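Local coordinates for protein peptidoglycan glycosyltransferase (Eggerthella lenta, PDB 4MNR) that belongs to the penicillin-binding protein family and carries a transpeptidase-type domain together with a dimerisation-type domain, at residues K368-A371 and G372-D376. Residues are numbered along the deposited sequence; the frame is centred on the assembly and turned at random.
Sequences KTTA and GRVRD
K368-A371 and the residues G372-R375 that follow them directly are joined by i to i+4 bonds, a local contact in the first turns of helix 368-384, where R373 reaches back along the helix through water. Of the four backbone bonds, that from V374 N to T370 O, 2.9 Å, is the straightest, with an N-H...O angle of 162°. The helix belongs to the penicillin-binding transpeptidase domain, of the beta-lactamase clan, and packs against helix 188-197: V374 touches A193 and L196, and R373 also meets L196. R373 CG, anti to its own carbonyl carbon (chi1 -72°), passes 3.4 Å from T369 O, while R373 CD lies 4.1 Å from T369 CG2, the two side chains crossing at a slant. The bend at chi3 carries the guanidinium to a water lying in its plane, which accepts from R373 NH1 at 2.9 Å and donates to T370 OG1 at 2.8 Å. E203 forms a salt bridge with R373 NH2, and E197 is hydrogen-bonded to T370 OG1. In the conformer given, one of two, R375 NH2 donates at 3.0 Å to a second water, itself a donor to K368 O, already the acceptor of G372 N; I331 O takes a further bond from this NH2.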
loop_
_atom_site.group_PDB
_atom_site.type_symbol
_atom_site.label_atom_id
_atom_site.label_comp_id
_atom_site.label_asym_id
_atom_site.label_seq_id
_atom_site.Cartn_x
_atom_site.Cartn_y
_atom_site.Cartn_z
ATOM N N LYS A 368 -10.039 -14.257 -13.085
ATOM C CA LYS A 368 -10.300 -14.963 -11.842
ATOM C C LYS A 368 -9.416 -16.208 -11.717
ATOM O O LYS A 368 -8.865 -16.484 -10.645
ATOM C CB LYS A 368 -11.781 -15.342 -11.721
ATOM C CG LYS A 368 -12.088 -16.118 -10.455
ATOM C CD LYS A 368 -13.594 -16.389 -10.307
ATOM C CE LYS A 368 -13.912 -17.026 -8.957
ATOM N NZ LYS A 368 -13.099 -18.245 -8.695
ATOM N N THR A 369 -9.256 -16.942 -12.815
ATOM C CA THR A 369 -8.390 -18.118 -12.800
ATOM C C THR A 369 -6.950 -17.746 -12.455
ATOM O O THR A 369 -6.299 -18.412 -11.638
ATOM C CB THR A 369 -8.431 -18.862 -14.146
ATOM O OG1 THR A 369 -9.762 -19.337 -14.380
ATOM C CG2 THR A 369 -7.478 -20.056 -14.145
ATOM N N THR A 370 -6.450 -16.679 -13.069
ATOM C CA THR A 370 -5.082 -16.257 -12.797
ATOM C C THR A 370 -4.908 -15.828 -11.342
ATOM O O THR A 370 -3.945 -16.225 -10.677
ATOM C CB THR A 370 -4.674 -15.101 -13.710
ATOM O OG1 THR A 370 -4.641 -15.569 -15.061
ATOM C CG2 THR A 370 -3.302 -14.578 -13.316
ATOM N N ALA A 371 -5.858 -15.040 -10.839
ATOM C CA ALA A 371 -5.801 -14.573 -9.456
ATOM C C ALA A 371 -5.727 -15.759 -8.498
ATOM O O ALA A 371 -4.958 -15.745 -7.548
ATOM C CB ALA A 371 -7.023 -13.720 -9.120
ATOM N N GLY A 372 -6.537 -16.782 -8.759
ATOM C CA GLY A 372 -6.563 -17.953 -7.905
ATOM C C GLY A 372 -5.251 -18.715 -7.938
ATOM O O GLY A 372 -4.809 -19.238 -6.917
ATOM N N ARG A 373 -4.619 -18.776 -9.109
ATOM C CA ARG A 373 -3.359 -19.505 -9.228
ATOM C C ARG A 373 -2.279 -18.762 -8.481
ATOM O O ARG A 373 -1.421 -19.370 -7.837
ATOM C CB ARG A 373 -2.944 -19.659 -10.696
ATOM C CG ARG A 373 -3.798 -20.644 -11.473
ATOM C CD ARG A 373 -3.574 -20.484 -12.964
ATOM N NE ARG A 373 -2.246 -20.950 -13.359
ATOM C CZ ARG A 373 -1.725 -20.767 -14.569
ATOM N NH1 ARG A 373 -2.405 -20.098 -15.498
ATOM N NH2 ARG A 373 -0.525 -21.251 -14.846
ATOM N N VAL A 374 -2.312 -17.435 -8.572
ATOM C CA VAL A 374 -1.334 -16.618 -7.847
ATOM C C VAL A 374 -1.547 -16.740 -6.338
ATOM O O VAL A 374 -0.589 -16.859 -5.584
ATOM C CB VAL A 374 -1.411 -15.150 -8.274
ATOM C CG1 VAL A 374 -0.516 -14.260 -7.375
ATOM C CG2 VAL A 374 -1.019 -15.026 -9.739
ATOM N N ARG A 375 -2.808 -16.715 -5.911
ATOM C CA ARG A 375 -3.123 -16.829 -4.492
ATOM C C ARG A 375 -2.588 -18.149 -3.924
ATOM O O ARG A 375 -2.062 -18.190 -2.814
ATOM C CB ARG A 375 -4.635 -16.690 -4.266
ATOM C CG ARG A 375 -5.023 -16.230 -2.873
ATOM C CD ARG A 375 -6.439 -15.644 -2.859
ATOM N NE ARG A 375 -7.433 -16.638 -3.251
ATOM C CZ ARG A 375 -8.108 -16.619 -4.398
ATOM N NH1 ARG A 375 -8.981 -17.580 -4.663
ATOM N NH2 ARG A 375 -7.910 -15.640 -5.280
ATOM N N ASP A 376 -2.692 -19.220 -4.701
ATOM C CA ASP A 376 -2.173 -20.521 -4.279
ATOM C C ASP A 376 -0.641 -20.504 -4.104
ATOM O O ASP A 376 -0.099 -21.128 -3.179
ATOM C CB ASP A 376 -2.583 -21.611 -5.268
ATOM C CG ASP A 376 -4.069 -21.974 -5.169
ATOM O OD1 ASP A 376 -4.729 -21.601 -4.170
ATOM O OD2 ASP A 376 -4.576 -22.643 -6.099
HETATM O O HOH W 1 -9.702 -16.177 -7.594
HETATM O O HOH W 2 -4.708 -18.361 -15.616
#